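Local coordinates for signal recognition 54 kDa protein (PDB 3DM5) that belongs to the signal recognition particle as its SRP54 subunit, with a P-loop nucleotide-binding domain and a signal-peptide-binding domain, at residues I102-K113 and I211-D221. Sequence-based numbering, arbitrary orientation.
With GDP (guanosine-5'-diphosphate), chain J.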
loop_
_atom_site.group_PDB
_atom_site.type_symbol
_atom_site.label_atom_id
_atom_site.label_comp_id
_atom_site.label_asym_id
_atom_site.label_seq_id
_atom_site.Cartn_x
_atom_site.Cartn_y
_atom_site.Cartn_z
ATOM N N ILE A 102 3.028 -44.604 13.105
ATOM C CA ILE A 102 1.900 -43.847 13.648
ATOM C C ILE A 102 2.249 -42.394 13.957
ATOM O O ILE A 102 3.233 -42.095 14.664
ATOM C CB ILE A 102 1.300 -44.524 14.880
ATOM C CG1 ILE A 102 0.728 -45.896 14.502
ATOM C CG2 ILE A 102 0.228 -43.657 15.489
ATOM C CD1 ILE A 102 0.400 -46.751 15.718
ATOM N N LEU A 103 1.442 -41.493 13.389
ATOM C CA LEU A 103 1.656 -40.055 13.549
ATOM C C LEU A 103 0.478 -39.493 14.310
ATOM O O LEU A 103 -0.685 -39.654 13.899
ATOM C CB LEU A 103 1.807 -39.372 12.187
ATOM C CG LEU A 103 2.867 -39.980 11.257
ATOM C CD1 LEU A 103 2.902 -39.249 9.925
ATOM C CD2 LEU A 103 4.234 -40.000 11.922
ATOM N N LEU A 104 0.770 -38.853 15.433
ATOM C CA LEU A 104 -0.286 -38.338 16.287
ATOM C C LEU A 104 -0.351 -36.823 16.131
ATOM O O LEU A 104 0.637 -36.127 16.378
ATOM C CB LEU A 104 -0.052 -38.759 17.751
ATOM C CG LEU A 104 -0.905 -38.109 18.843
ATOM C CD1 LEU A 104 -2.337 -38.602 18.751
ATOM C CD2 LEU A 104 -0.312 -38.415 20.208
ATOM N N MET A 105 -1.508 -36.319 15.697
ATOM C CA MET A 105 -1.662 -34.890 15.391
ATOM C C MET A 105 -2.442 -34.143 16.465
ATOM O O MET A 105 -3.546 -34.533 16.824
ATOM C CB MET A 105 -2.356 -34.705 14.050
ATOM C CG MET A 105 -1.870 -35.683 13.007
ATOM S SD MET A 105 -0.233 -35.270 12.423
ATOM C CE MET A 105 -0.632 -33.829 11.418
ATOM N N VAL A 106 -1.859 -33.059 16.969
ATOM C CA VAL A 106 -2.485 -32.259 18.016
ATOM C C VAL A 106 -2.545 -30.802 17.562
ATOM O O VAL A 106 -1.778 -30.390 16.690
ATOM C CB VAL A 106 -1.738 -32.433 19.394
ATOM C CG1 VAL A 106 -1.860 -33.849 19.850
ATOM C CG2 VAL A 106 -0.295 -32.123 19.254
ATOM N N GLY A 107 -3.472 -30.033 18.126
ATOM C CA GLY A 107 -3.660 -28.645 17.732
ATOM C C GLY A 107 -4.970 -28.047 18.205
ATOM O O GLY A 107 -5.953 -28.749 18.421
ATOM N N ILE A 108 -5.002 -26.731 18.344
ATOM C CA ILE A 108 -6.215 -26.090 18.830
ATOM C C ILE A 108 -7.171 -25.784 17.683
ATOM O O ILE A 108 -6.782 -25.873 16.517
ATOM C CB ILE A 108 -5.897 -24.832 19.656
ATOM C CG1 ILE A 108 -5.738 -23.605 18.776
ATOM C CG2 ILE A 108 -4.624 -25.022 20.431
ATOM C CD1 ILE A 108 -4.872 -22.583 19.453
ATOM N N GLN A 109 -8.426 -25.474 18.018
ATOM C CA GLN A 109 -9.432 -25.141 17.007
ATOM C C GLN A 109 -8.935 -24.015 16.097
ATOM O O GLN A 109 -8.378 -23.019 16.566
ATOM C CB GLN A 109 -10.776 -24.755 17.649
ATOM N N GLY A 110 -9.117 -24.187 14.791
ATOM C CA GLY A 110 -8.650 -23.200 13.825
ATOM C C GLY A 110 -7.140 -23.123 13.623
ATOM O O GLY A 110 -6.602 -22.111 13.182
ATOM N N SER A 111 -6.442 -24.196 13.952
ATOM C CA SER A 111 -5.032 -24.259 13.639
ATOM C C SER A 111 -4.904 -24.763 12.227
ATOM O O SER A 111 -3.856 -24.635 11.620
ATOM C CB SER A 111 -4.308 -25.214 14.579
ATOM O OG SER A 111 -4.897 -26.507 14.565
ATOM N N GLY A 112 -5.975 -25.351 11.717
ATOM C CA GLY A 112 -5.937 -26.019 10.436
ATOM C C GLY A 112 -5.511 -27.475 10.565
ATOM O O GLY A 112 -5.039 -28.063 9.593
ATOM N N LYS A 113 -5.679 -28.058 11.753
ATOM C CA LYS A 113 -5.303 -29.456 12.017
ATOM C C LYS A 113 -6.076 -30.482 11.172
ATOM O O LYS A 113 -5.471 -31.311 10.483
ATOM C CB LYS A 113 -5.503 -29.790 13.489
ATOM C CG LYS A 113 -5.078 -31.182 13.859
ATOM C CD LYS A 113 -5.350 -31.449 15.322
ATOM C CE LYS A 113 -6.777 -31.944 15.569
ATOM N NZ LYS A 113 -7.814 -30.906 15.369
ATOM N N ILE A 211 -1.244 -44.916 22.764
ATOM C CA ILE A 211 -1.080 -45.418 21.387
ATOM C C ILE A 211 0.365 -45.590 20.946
ATOM O O ILE A 211 0.633 -46.318 20.000
ATOM C CB ILE A 211 -1.876 -44.626 20.296
ATOM C CG1 ILE A 211 -1.171 -43.329 19.931
ATOM C CG2 ILE A 211 -3.316 -44.374 20.715
ATOM C CD1 ILE A 211 -1.802 -42.624 18.746
ATOM N N HIS A 212 1.287 -44.914 21.622
ATOM C CA HIS A 212 2.708 -45.128 21.399
ATOM C C HIS A 212 3.103 -44.746 19.980
ATOM O O HIS A 212 3.650 -45.570 19.243
ATOM C CB HIS A 212 3.043 -46.601 21.650
ATOM C CG HIS A 212 4.192 -46.812 22.589
ATOM N ND1 HIS A 212 4.068 -46.665 23.956
ATOM C CD2 HIS A 212 5.479 -47.166 22.360
ATOM C CE1 HIS A 212 5.234 -46.914 24.526
ATOM N NE2 HIS A 212 6.106 -47.221 23.582
ATOM N N PRO A 213 2.835 -43.489 19.586
ATOM C CA PRO A 213 3.037 -43.108 18.191
ATOM C C PRO A 213 4.515 -43.047 17.891
ATOM O O PRO A 213 5.340 -42.882 18.801
ATOM C CB PRO A 213 2.468 -41.686 18.122
ATOM C CG PRO A 213 2.084 -41.303 19.522
ATOM C CD PRO A 213 2.669 -42.310 20.447
ATOM N N HIS A 214 4.854 -43.167 16.618
ATOM C CA HIS A 214 6.213 -42.867 16.196
ATOM C C HIS A 214 6.553 -41.386 16.380
ATOM O O HIS A 214 7.698 -41.038 16.630
ATOM C CB HIS A 214 6.458 -43.257 14.735
ATOM C CG HIS A 214 7.754 -42.733 14.202
ATOM N ND1 HIS A 214 7.824 -41.797 13.193
ATOM C CD2 HIS A 214 9.036 -42.979 14.572
ATOM C CE1 HIS A 214 9.089 -41.502 12.947
ATOM N NE2 HIS A 214 9.843 -42.209 13.772
ATOM N N GLU A 215 5.554 -40.520 16.252
ATOM C CA GLU A 215 5.795 -39.087 16.288
ATOM C C GLU A 215 4.557 -38.309 16.713
ATOM O O GLU A 215 3.430 -38.694 16.410
ATOM C CB GLU A 215 6.288 -38.601 14.924
ATOM C CG GLU A 215 6.932 -37.254 14.954
ATOM C CD GLU A 215 7.925 -37.050 13.816
ATOM O OE1 GLU A 215 8.585 -38.034 13.402
ATOM O OE2 GLU A 215 8.054 -35.902 13.343
ATOM N N VAL A 216 4.773 -37.211 17.425
ATOM C CA VAL A 216 3.666 -36.353 17.787
ATOM C C VAL A 216 3.856 -35.021 17.071
ATOM O O VAL A 216 4.915 -34.415 17.165
ATOM C CB VAL A 216 3.561 -36.183 19.300
ATOM C CG1 VAL A 216 2.498 -35.175 19.658
ATOM C CG2 VAL A 216 3.247 -37.517 19.929
ATOM N N ILE A 217 2.845 -34.600 16.315
ATOM C CA ILE A 217 2.971 -33.424 15.453
ATOM C C ILE A 217 1.968 -32.373 15.860
ATOM O O ILE A 217 0.758 -32.593 15.795
ATOM C CB ILE A 217 2.730 -33.751 13.979
ATOM C CG1 ILE A 217 3.745 -34.759 13.467
ATOM C CG2 ILE A 217 2.842 -32.507 13.151
ATOM C CD1 ILE A 217 3.465 -35.213 12.045
ATOM N N LEU A 218 2.490 -31.239 16.316
ATOM C CA LEU A 218 1.678 -30.094 16.703
ATOM C C LEU A 218 1.493 -29.189 15.482
ATOM O O LEU A 218 2.455 -28.844 14.788
ATOM C CB LEU A 218 2.346 -29.325 17.842
ATOM C CG LEU A 218 1.617 -28.014 18.169
ATOM C CD1 LEU A 218 0.158 -28.315 18.557
ATOM C CD2 LEU A 218 2.350 -27.198 19.234
ATOM N N VAL A 219 0.245 -28.840 15.215
ATOM C CA VAL A 219 -0.123 -28.014 14.071
ATOM C C VAL A 219 -0.360 -26.588 14.556
ATOM O O VAL A 219 -1.250 -26.338 15.345
ATOM C CB VAL A 219 -1.374 -28.587 13.392
ATOM C CG1 VAL A 219 -1.859 -27.662 12.297
ATOM C CG2 VAL A 219 -1.063 -29.967 12.833
ATOM N N ILE A 220 0.490 -25.664 14.128
ATOM C CA ILE A 220 0.403 -24.272 14.560
ATOM C C ILE A 220 -0.039 -23.372 13.413
ATOM O O ILE A 220 0.508 -23.433 12.306
ATOM C CB ILE A 220 1.762 -23.733 15.065
ATOM C CG1 ILE A 220 2.347 -24.643 16.138
ATOM C CG2 ILE A 220 1.615 -22.327 15.624
ATOM C CD1 ILE A 220 3.595 -24.076 16.759
ATOM N N ASP A 221 -1.023 -22.530 13.702
ATOM C CA ASP A 221 -1.507 -21.515 12.776
ATOM C C ASP A 221 -0.473 -20.396 12.686
ATOM O O ASP A 221 -0.214 -19.687 13.652
ATOM C CB ASP A 221 -2.855 -21.009 13.287
ATOM C CG ASP A 221 -3.400 -19.847 12.495
ATOM O OD1 ASP A 221 -2.619 -19.164 11.790
ATOM O OD2 ASP A 221 -4.625 -19.613 12.604
HETATM P PB GDP J . -9.419 -27.090 12.604
HETATM O O1B GDP J . -8.223 -26.213 12.742
HETATM O O2B GDP J . -10.400 -26.733 13.693
HETATM O O3B GDP J . -8.999 -28.537 12.696
HETATM O O3A GDP J . -10.247 -26.768 11.257
HETATM P PA GDP J . -9.699 -26.733 9.748
HETATM O O1A GDP J . -10.834 -26.712 8.768
HETATM O O2A GDP J . -8.775 -27.878 9.444
HETATM O "O5'" GDP J . -8.971 -25.301 9.696
HETATM C "C5'" GDP J . -9.803 -24.158 9.852
HETATM C "C4'" GDP J . -9.676 -23.218 8.650
HETATM O "O4'" GDP J . -8.308 -22.942 8.269
HETATM C "C3'" GDP J . -10.368 -23.793 7.427
HETATM O "O3'" GDP J . -11.109 -22.705 6.866
HETATM C "C2'" GDP J . -9.228 -24.230 6.526
HETATM O "O2'" GDP J . -9.525 -24.074 5.157
HETATM C "C1'" GDP J . -8.150 -23.232 6.868
HETATM N N9 GDP J . -6.782 -23.709 6.612
HETATM C C8 GDP J . -6.150 -24.781 7.118
HETATM N N7 GDP J . -4.869 -24.840 6.660
HETATM C C5 GDP J . -4.678 -23.774 5.860
HETATM C C6 GDP J . -3.578 -23.200 5.039
HETATM O O6 GDP J . -2.442 -23.727 4.982
HETATM N N1 GDP J . -3.838 -22.081 4.352
HETATM C C2 GDP J . -5.031 -21.463 4.390
HETATM N N2 GDP J . -5.205 -20.334 3.670
HETATM N N3 GDP J . -6.071 -21.917 5.116
HETATM C C4 GDP J . -5.948 -23.040 5.843
HETATM O O HOH W 1 -2.584 -25.376 17.509
#
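L103 meets the H214 imidazole at its edge, near the ring plane, with CD2 4.2 Å from ND1. The P213 ring lies against L104, its CG 3.8 Å from L104 CB, while I211 CD1 reaches both I102 CG2 and L104 CD1. At the other end the D221 carboxylate, whose OD1 is hydrogen-bonded to T223 OG1, sets OD2 beside G110 O; these are two acceptors, and the K248 amine bonds to G110 O while forming a long, weak ion pair with OD2.

Between these ends, strands 102-106 and 215-221 run parallel, their axes 28° apart. The ladder alternates partners: L104 N donates to E215 O and L104 O accepts from I217 N (2.7 Å, 172° at the hydrogen), then V106 N and O repeat the pattern with I217 O and V219 N. Side chains follow the alternation. L104 CD2 lies alongside V216 CG2 (3.7 Å) on one face, which helix 228-237 covers through F235. On the other, the M105 chain bends at chi2 and chi3, which places SD against I217 CB at 3.7 Å and CE near V219 CG2.

Beyond the ladder the chain turns into the phosphate loop, whose G107, G112 and K113 fit a Walker A motif. A water bridges I108 N and V219 O, accepting from the former and donating to the latter, and S111 OG donates to I108 O (2.8 Å). V219 CG1 packs against the end of the loop, 3.9 Å from K113 N and close to S111 O. The amides of G110 and G112 bond to the GDP beta-phosphate, G112 N at 2.6 Å from O1B. The contact thus couples an apolar parallel sheet core to a loop whose converging N-H groups are consistent with electrostatic stabilisation of the bound diphosphate.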